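Local coordinates for single-stranded DNA-binding protein WHY1, chloroplastic (Solanum tuberosum, PDB 1L3A) that binds single-stranded DNA and activates transcription of the pathogenesis-related gene PR-10a as a homotetramer, at residues Val40-Tyr45 against Lys170-Val175; Arg93-Ser98 against Leu160-Tyr165; Glu139-Pro142 against His147-Asn150. All coordinates share one frame; numbering follows the deposited sequence.

Interaction 1: residues Val40-Tyr45 against Lys170-Val175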
loop_
_atom_site.group_PDB
_atom_site.type_symbol
_atom_site.label_atom_id
_atom_site.label_comp_id
_atom_site.label_asym_id
_atom_site.label_seq_id
_atom_site.Cartn_x
_atom_site.Cartn_y
_atom_site.Cartn_z
ATOM N N VAL C 40 -12.901 6.541 15.745
ATOM C CA VAL C 40 -12.105 5.331 15.866
ATOM C C VAL C 40 -10.794 5.651 16.564
ATOM O O VAL C 40 -10.527 6.804 16.891
ATOM C CB VAL C 40 -11.796 4.732 14.465
ATOM C CG1 VAL C 40 -13.088 4.472 13.715
ATOM C CG2 VAL C 40 -10.908 5.684 13.666
ATOM N N GLY C 41 -9.976 4.632 16.788
ATOM C CA GLY C 41 -8.697 4.854 17.442
ATOM C C GLY C 41 -8.061 3.577 17.931
ATOM O O GLY C 41 -8.687 2.804 18.667
ATOM N N TYR C 42 -6.823 3.345 17.507
ATOM C CA TYR C 42 -6.074 2.167 17.906
ATOM C C TYR C 42 -5.414 2.463 19.251
ATOM O O TYR C 42 -4.733 3.471 19.404
ATOM C CB TYR C 42 -5.003 1.842 16.857
ATOM C CG TYR C 42 -4.129 0.664 17.219
ATOM C CD1 TYR C 42 -4.672 -0.614 17.377
ATOM C CD2 TYR C 42 -2.757 0.823 17.385
ATOM C CE1 TYR C 42 -3.856 -1.711 17.695
ATOM C CE2 TYR C 42 -1.934 -0.253 17.694
ATOM C CZ TYR C 42 -2.482 -1.512 17.849
ATOM O OH TYR C 42 -1.650 -2.558 18.166
ATOM N N SER C 43 -5.597 1.566 20.210
ATOM C CA SER C 43 -5.051 1.747 21.550
ATOM C C SER C 43 -4.068 0.672 21.947
ATOM O O SER C 43 -4.268 -0.505 21.649
ATOM C CB SER C 43 -6.181 1.766 22.580
ATOM O OG SER C 43 -7.053 2.852 22.348
ATOM N N ILE C 44 -3.014 1.091 22.634
ATOM C CA ILE C 44 -1.971 0.203 23.129
ATOM C C ILE C 44 -1.985 0.326 24.655
ATOM O O ILE C 44 -1.753 1.407 25.187
ATOM C CB ILE C 44 -0.603 0.645 22.562
ATOM C CG1 ILE C 44 -0.613 0.441 21.042
ATOM C CG2 ILE C 44 0.550 -0.100 23.252
ATOM C CD1 ILE C 44 0.596 0.973 20.335
ATOM N N TYR C 45 -2.261 -0.773 25.355
ATOM C CA TYR C 45 -2.317 -0.756 26.820
ATOM C C TYR C 45 -1.102 -1.402 27.487
ATOM O O TYR C 45 -0.831 -2.580 27.272
ATOM C CB TYR C 45 -3.596 -1.442 27.291
ATOM C CG TYR C 45 -4.852 -0.805 26.738
ATOM C CD1 TYR C 45 -5.657 -1.477 25.816
ATOM C CD2 TYR C 45 -5.233 0.478 27.130
ATOM C CE1 TYR C 45 -6.815 -0.880 25.303
ATOM C CE2 TYR C 45 -6.387 1.079 26.623
ATOM C CZ TYR C 45 -7.170 0.395 25.712
ATOM O OH TYR C 45 -8.299 0.994 25.205
ATOM N N LYS C 170 7.480 -4.716 18.447
ATOM C CA LYS C 170 7.684 -4.689 17.018
ATOM C C LYS C 170 6.326 -4.898 16.327
ATOM O O LYS C 170 6.032 -4.256 15.321
ATOM C CB LYS C 170 8.659 -5.798 16.616
ATOM C CG LYS C 170 8.901 -5.903 15.116
ATOM C CD LYS C 170 9.681 -7.161 14.764
ATOM C CE LYS C 170 10.090 -7.157 13.294
ATOM N NZ LYS C 170 10.840 -8.399 12.907
ATOM N N ALA C 171 5.505 -5.785 16.882
ATOM C CA ALA C 171 4.199 -6.093 16.307
ATOM C C ALA C 171 3.267 -4.879 16.291
ATOM O O ALA C 171 2.614 -4.613 15.283
ATOM C CB ALA C 171 3.543 -7.238 17.080
ATOM N N GLU C 172 3.204 -4.160 17.410
ATOM C CA GLU C 172 2.353 -2.986 17.527
ATOM C C GLU C 172 2.832 -1.880 16.614
ATOM O O GLU C 172 2.035 -1.110 16.099
ATOM C CB GLU C 172 2.330 -2.495 18.974
ATOM C CG GLU C 172 1.815 -3.552 19.926
ATOM C CD GLU C 172 2.087 -3.244 21.389
ATOM O OE1 GLU C 172 3.181 -2.722 21.708
ATOM O OE2 GLU C 172 1.213 -3.555 22.223
ATOM N N PHE C 173 4.136 -1.802 16.405
ATOM C CA PHE C 173 4.683 -0.782 15.530
ATOM C C PHE C 173 4.260 -1.023 14.068
ATOM O O PHE C 173 4.029 -0.077 13.312
ATOM C CB PHE C 173 6.203 -0.788 15.627
ATOM C CG PHE C 173 6.828 0.498 15.230
ATOM C CD1 PHE C 173 6.776 1.600 16.078
ATOM C CD2 PHE C 173 7.471 0.612 14.004
ATOM C CE1 PHE C 173 7.366 2.815 15.712
ATOM C CE2 PHE C 173 8.063 1.814 13.620
ATOM C CZ PHE C 173 8.011 2.921 14.476
ATOM N N ALA C 174 4.170 -2.293 13.681
ATOM C CA ALA C 174 3.771 -2.656 12.324
ATOM C C ALA C 174 2.310 -2.270 12.095
ATOM O O ALA C 174 1.929 -1.918 10.984
ATOM C CB ALA C 174 3.962 -4.152 12.098
ATOM N N VAL C 175 1.488 -2.348 13.140
ATOM C CA VAL C 175 0.091 -1.962 12.990
ATOM C C VAL C 175 0.026 -0.453 12.694
ATOM O O VAL C 175 -0.718 -0.021 11.814
ATOM C CB VAL C 175 -0.723 -2.271 14.248
ATOM C CG1 VAL C 175 -2.136 -1.758 14.077
ATOM C CG2 VAL C 175 -0.742 -3.775 14.497
#

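Interaction 2: residues Arg93-Ser98 against Leu160-Tyr165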
loop_
_atom_site.group_PDB
_atom_site.type_symbol
_atom_site.label_atom_id
_atom_site.label_comp_id
_atom_site.label_asym_id
_atom_site.label_seq_id
_atom_site.Cartn_x
_atom_site.Cartn_y
_atom_site.Cartn_z
ATOM N N ARG C 93 -5.737 13.044 33.162
ATOM C CA ARG C 93 -4.361 13.528 33.161
ATOM C C ARG C 93 -3.679 13.141 31.846
ATOM O O ARG C 93 -2.462 12.966 31.800
ATOM C CB ARG C 93 -3.575 12.928 34.330
ATOM C CG ARG C 93 -3.687 13.683 35.648
ATOM C CD ARG C 93 -2.789 13.033 36.690
ATOM N NE ARG C 93 -3.252 11.687 37.021
ATOM C CZ ARG C 93 -2.451 10.667 37.313
ATOM N NH1 ARG C 93 -1.131 10.828 37.311
ATOM N NH2 ARG C 93 -2.970 9.481 37.610
ATOM N N LYS C 94 -4.467 13.013 30.782
ATOM C CA LYS C 94 -3.930 12.636 29.480
ATOM C C LYS C 94 -3.169 13.775 28.830
ATOM O O LYS C 94 -3.497 14.943 29.032
ATOM C CB LYS C 94 -5.055 12.196 28.537
ATOM C CG LYS C 94 -5.934 13.331 28.036
ATOM C CD LYS C 94 -7.014 12.816 27.104
ATOM C CE LYS C 94 -7.937 13.936 26.635
ATOM N NZ LYS C 94 -9.079 13.425 25.811
ATOM N N GLN C 95 -2.147 13.421 28.056
ATOM C CA GLN C 95 -1.340 14.394 27.330
ATOM C C GLN C 95 -1.496 14.083 25.842
ATOM O O GLN C 95 -1.442 12.921 25.422
ATOM C CB GLN C 95 0.126 14.304 27.761
ATOM C CG GLN C 95 0.421 14.922 29.134
ATOM C CD GLN C 95 0.011 16.389 29.214
ATOM O OE1 GLN C 95 0.310 17.179 28.319
ATOM N NE2 GLN C 95 -0.667 16.757 30.292
ATOM N N VAL C 96 -1.690 15.127 25.046
ATOM C CA VAL C 96 -1.906 14.978 23.606
ATOM C C VAL C 96 -0.754 15.504 22.746
ATOM O O VAL C 96 -0.100 16.493 23.094
ATOM C CB VAL C 96 -3.219 15.708 23.205
ATOM C CG1 VAL C 96 -3.494 15.548 21.737
ATOM C CG2 VAL C 96 -4.382 15.158 24.009
ATOM N N PHE C 97 -0.506 14.831 21.624
ATOM C CA PHE C 97 0.550 15.237 20.696
ATOM C C PHE C 97 0.119 14.951 19.254
ATOM O O PHE C 97 -0.138 13.807 18.885
ATOM C CB PHE C 97 1.850 14.489 20.988
ATOM C CG PHE C 97 3.062 15.128 20.366
ATOM C CD1 PHE C 97 3.792 16.093 21.069
ATOM C CD2 PHE C 97 3.468 14.784 19.076
ATOM C CE1 PHE C 97 4.920 16.710 20.495
ATOM C CE2 PHE C 97 4.589 15.389 18.489
ATOM C CZ PHE C 97 5.322 16.356 19.197
ATOM N N SER C 98 0.055 15.983 18.427
ATOM C CA SER C 98 -0.382 15.787 17.055
ATOM C C SER C 98 0.777 15.522 16.109
ATOM O O SER C 98 1.820 16.152 16.211
ATOM C CB SER C 98 -1.131 17.022 16.579
ATOM O OG SER C 98 -0.207 18.062 16.350
ATOM N N LEU C 160 4.531 22.598 36.117
ATOM C CA LEU C 160 4.194 21.311 35.521
ATOM C C LEU C 160 5.271 20.764 34.586
ATOM O O LEU C 160 5.621 21.387 33.581
ATOM C CB LEU C 160 2.880 21.424 34.750
ATOM C CG LEU C 160 2.421 20.171 34.003
ATOM C CD1 LEU C 160 1.985 19.112 35.002
ATOM C CD2 LEU C 160 1.276 20.532 33.075
ATOM N N ASP C 161 5.789 19.591 34.926
ATOM C CA ASP C 161 6.806 18.942 34.112
ATOM C C ASP C 161 6.463 17.458 34.055
ATOM O O ASP C 161 6.972 16.656 34.838
ATOM C CB ASP C 161 8.197 19.150 34.717
ATOM C CG ASP C 161 9.296 18.529 33.876
ATOM O OD1 ASP C 161 9.376 18.844 32.671
ATOM O OD2 ASP C 161 10.081 17.724 34.417
ATOM N N GLU C 162 5.583 17.109 33.125
ATOM C CA GLU C 162 5.143 15.731 32.959
ATOM C C GLU C 162 5.971 14.921 31.975
ATOM O O GLU C 162 6.550 15.444 31.023
ATOM C CB GLU C 162 3.680 15.693 32.507
ATOM C CG GLU C 162 2.667 16.089 33.567
ATOM C CD GLU C 162 1.236 16.039 33.047
ATOM O OE1 GLU C 162 0.818 14.975 32.529
ATOM O OE2 GLU C 162 0.525 17.063 33.159
ATOM N N ASN C 163 6.005 13.622 32.214
ATOM C CA ASN C 163 6.727 12.713 31.353
ATOM C C ASN C 163 5.921 11.413 31.323
ATOM O O ASN C 163 5.524 10.909 32.366
ATOM C CB ASN C 163 8.126 12.463 31.912
ATOM C CG ASN C 163 9.137 12.141 30.826
ATOM O OD1 ASN C 163 9.534 13.013 30.050
ATOM N ND2 ASN C 163 9.556 10.883 30.762
ATOM N N ILE C 164 5.645 10.905 30.124
ATOM C CA ILE C 164 4.908 9.655 29.977
ATOM C C ILE C 164 5.675 8.771 28.998
ATOM O O ILE C 164 5.976 9.173 27.876
ATOM C CB ILE C 164 3.463 9.881 29.465
ATOM C CG1 ILE C 164 2.733 10.865 30.378
ATOM C CG2 ILE C 164 2.694 8.572 29.491
ATOM C CD1 ILE C 164 1.293 11.150 29.963
ATOM N N TYR C 165 5.983 7.563 29.453
ATOM C CA TYR C 165 6.754 6.577 28.705
ATOM C C TYR C 165 5.898 5.348 28.375
ATOM O O TYR C 165 5.080 4.927 29.192
ATOM C CB TYR C 165 7.942 6.165 29.586
ATOM C CG TYR C 165 8.915 5.184 28.985
ATOM C CD1 TYR C 165 10.059 5.626 28.326
ATOM C CD2 TYR C 165 8.716 3.810 29.109
ATOM C CE1 TYR C 165 10.984 4.726 27.809
ATOM C CE2 TYR C 165 9.630 2.898 28.589
ATOM C CZ TYR C 165 10.763 3.361 27.942
ATOM O OH TYR C 165 11.673 2.461 27.433
#

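Interaction 3: residues Glu139-Pro142 against His147-Asn150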
loop_
_atom_site.group_PDB
_atom_site.type_symbol
_atom_site.label_atom_id
_atom_site.label_comp_id
_atom_site.label_asym_id
_atom_site.label_seq_id
_atom_site.Cartn_x
_atom_site.Cartn_y
_atom_site.Cartn_z
ATOM N N GLU C 139 12.518 5.898 20.317
ATOM C CA GLU C 139 13.818 5.242 20.224
ATOM C C GLU C 139 13.723 3.751 20.499
ATOM O O GLU C 139 12.807 3.293 21.172
ATOM C CB GLU C 139 14.799 5.867 21.230
ATOM C CG GLU C 139 14.929 7.386 21.151
ATOM C CD GLU C 139 15.868 7.949 22.218
ATOM O OE1 GLU C 139 15.935 9.193 22.366
ATOM O OE2 GLU C 139 16.544 7.146 22.908
ATOM N N PRO C 140 14.680 2.971 19.980
ATOM C CA PRO C 140 14.645 1.527 20.216
ATOM C C PRO C 140 14.768 1.150 21.691
ATOM O O PRO C 140 15.398 1.862 22.479
ATOM C CB PRO C 140 15.815 1.008 19.381
ATOM C CG PRO C 140 16.736 2.188 19.281
ATOM C CD PRO C 140 15.798 3.341 19.094
ATOM N N LEU C 141 14.141 0.037 22.058
ATOM C CA LEU C 141 14.184 -0.471 23.422
ATOM C C LEU C 141 15.524 -1.174 23.642
ATOM O O LEU C 141 16.120 -1.696 22.702
ATOM C CB LEU C 141 13.051 -1.475 23.654
ATOM C CG LEU C 141 11.613 -0.963 23.713
ATOM C CD1 LEU C 141 10.649 -2.135 23.594
ATOM C CD2 LEU C 141 11.388 -0.202 25.007
ATOM N N PRO C 142 16.016 -1.193 24.891
ATOM C CA PRO C 142 17.291 -1.840 25.223
ATOM C C PRO C 142 17.399 -3.259 24.657
ATOM O O PRO C 142 18.396 -3.612 24.026
ATOM C CB PRO C 142 17.292 -1.827 26.746
ATOM C CG PRO C 142 16.580 -0.547 27.063
ATOM C CD PRO C 142 15.417 -0.563 26.083
ATOM N N HIS C 147 10.352 -0.206 20.138
ATOM C CA HIS C 147 10.717 1.186 20.380
ATOM C C HIS C 147 9.858 1.690 21.522
ATOM O O HIS C 147 8.850 1.078 21.863
ATOM C CB HIS C 147 10.394 2.050 19.157
ATOM C CG HIS C 147 11.345 1.887 18.015
ATOM N ND1 HIS C 147 12.433 2.714 17.829
ATOM C CD2 HIS C 147 11.351 1.016 16.979
ATOM C CE1 HIS C 147 13.067 2.362 16.725
ATOM N NE2 HIS C 147 12.430 1.336 16.190
ATOM N N PHE C 148 10.245 2.806 22.121
ATOM C CA PHE C 148 9.412 3.368 23.159
ATOM C C PHE C 148 8.987 4.741 22.677
ATOM O O PHE C 148 9.652 5.337 21.833
ATOM C CB PHE C 148 10.152 3.434 24.508
ATOM C CG PHE C 148 11.334 4.364 24.532
ATOM C CD1 PHE C 148 11.151 5.750 24.527
ATOM C CD2 PHE C 148 12.633 3.855 24.647
ATOM C CE1 PHE C 148 12.245 6.626 24.645
ATOM C CE2 PHE C 148 13.740 4.718 24.767
ATOM C CZ PHE C 148 13.544 6.107 24.769
ATOM N N PHE C 149 7.861 5.222 23.175
ATOM C CA PHE C 149 7.381 6.542 22.813
ATOM C C PHE C 149 7.416 7.325 24.119
ATOM O O PHE C 149 6.753 6.962 25.079
ATOM C CB PHE C 149 5.941 6.474 22.291
ATOM C CG PHE C 149 5.818 6.057 20.846
ATOM C CD1 PHE C 149 6.435 4.900 20.368
ATOM C CD2 PHE C 149 5.060 6.824 19.960
ATOM C CE1 PHE C 149 6.300 4.507 19.020
ATOM C CE2 PHE C 149 4.914 6.443 18.605
ATOM C CZ PHE C 149 5.539 5.279 18.141
ATOM N N ASN C 150 8.198 8.392 24.166
ATOM C CA ASN C 150 8.275 9.182 25.378
ATOM C C ASN C 150 7.798 10.610 25.148
ATOM O O ASN C 150 8.363 11.328 24.322
ATOM C CB ASN C 150 9.705 9.201 25.904
ATOM C CG ASN C 150 9.824 9.939 27.230
ATOM O OD1 ASN C 150 9.456 9.413 28.276
ATOM N ND2 ASN C 150 10.322 11.171 27.186
#

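Interaction 1: residues Val40-Tyr45 against Lys170-Val175
Tyr42 carries its CG opposite the backbone nitrogen (chi1 177°), which swings the ring from strand 42-45 toward helix 170-175, and Val175 uses the equivalent rotamer to set its methyl CG1 above one face of that ring. The result is a CH-pi contact: Val175 CG1 stands 3.9 Å from the centroid of the Tyr42 ring and 14° off its normal, displaced toward the rim near CZ. The other branch, Val175 CG2, lies 4.0 Å from Tyr42 OH. A branched aliphatic residue suits this place, since one methyl takes the face while the second flanks the hydroxyl. Glu172 crosses Tyr42 at about a right angle, its CG 4.0 Å from Tyr42 OH. Its extended chain continues to Ile44, whose methyl CG2 meets Glu172 OE2 at 3.7 Å, while Ile44 CD1 lies beside Glu172 CB. The strand and helix axes run nearly antiparallel.

Tyr42 OH and Glu172 OE1 have partners outside the two segments: the first bonds to Thr102 OG1 of the second subunit, the second accepts from Thr169 N, at the start of the helix, and pairs with Lys46, in the region required for single-stranded DNA binding. A helix start and a lysine should favour an ionised carboxylate. Mainly nonpolar contacts, one of them methyl to carboxylate oxygen, join strand to helix, while the buried polar groups extend the contact to the subunit interface and the DNA-binding segment.

Interaction 2: residues Arg93-Ser98 against Leu160-Tyr165
Gln95 NE2 faces both carboxylate oxygens of Glu162, lying 3.1 Å from OE2 and 3.2 Å from OE1 of that residue. The approach to OE2 is poorly angled and does not count as a hydrogen bond; both oxygens stand well above the plane of the amide, on its nitrogen side, rather than in it. The two flat groups are almost perpendicular, with 85° between the amide and carboxylate planes.

The chain shapes account for the meeting. Gln95 CG, placed by chi1 (-75°) opposite the carbonyl carbon, lies 3.4 Å from Glu162 OE1, and the bend at chi2 (-57°) turns the amide aside so that NE2 comes beside the carboxylate. Glu162 stays straight past CG and so spans the gap between the strands. On its aliphatic part Gln95 is met by Ile164, whose methyl CD1 lies 4.0 Å from Gln95 CG, the two side chains crossing at about a right angle. Glutamine fits because it offers methylenes to the isoleucine and a polar end to the acid. Arg93 NH1, 6.6 Å from Glu162 OE1, may add a weak favourable field, though its NE is paired with Asp90 in a salt bridge.

Strands 88-99 and 161-169 belong to different antiparallel sheets, and each is an outermost strand of its sheet within this chain. Gln95 pairs through its backbone with Phe80 in one sheet, while Glu162 and Ile164 pair with Val153 and Leu151 in the other. The Gln95 side chain also rests on Leu151, Val153 and Lys134, spanning strands 146-155 and 132-140.

Interaction 3: residues Glu139-Pro142 against His147-Asn150
Glu139 and Phe148 form an antiparallel hydrogen-bonded pair, with Phe148 N giving to Glu139 O at 2.8 Å (N-H...O 154°) and Glu139 N giving to Phe148 O at 3.3 Å. The next pair, Pro140 with His147, is non-hydrogen-bonded, a place where a proline loses no cross-strand bond for want of an N-H. Here the chains come close, the CA atoms of Pro140 and His147 being 3.9 Å apart, and Glu139 O receives a second approach from His147 CA at 3.1 Å, a CA-H...O contact.

The Phe148 side chain takes the crowded position between its backbone nitrogen and carbonyl carbon (chi1 65°), laying its ring alongside Glu139. One ring face turns to Glu139 O, which is 3.5 Å from Phe148 CD2. Glu139 CB makes an off-centre CH-pi contact, 4.2 Å from the centroid of the Phe148 ring and 30° off its normal. Farther out the two side chains point the same way, and Glu139 OE2 lies 3.7 Å from Phe148 CZ. Leu141 comes to the ring edge from beyond the strand end, its CD2 3.9 Å from Phe148 CB. The His147 imidazole packs obliquely against the Pro140 ring.

These residues close the hairpin of strands 132-140 and 146-155. His147 NE2 is tied to Gly111 O, in the loops that also touch Glu139 and Pro140. On the other flank strand 161-169 pairs with His147 and Phe149 and sends Tyr165 against Phe148 and Leu141, while Phe149 packs on Leu176 of helix 170-188.

All three contacts involve the sheet of strands 116-120, 132-140, 146-155 and 161-169 or the helix that follows it. Interaction 3 lies within that sheet, near the surface, and is the one built on backbone hydrogen bonds. Interactions 1 and 2 rest mainly on side chains, without backbone pairing across the contact, and join strands of the other sheet to separate elements: the helix following strand 161-169 in interaction 1, and that strand itself in interaction 2. The former is buried and mainly apolar, the latter partly buried and led by an amide facing a carboxylate. Interaction 3 connects with both, through Phe149 packed on Phe173 of interaction 1 and through a weak hydrogen bond from Asn163 ND2 of interaction 2 to Asn150 OD1.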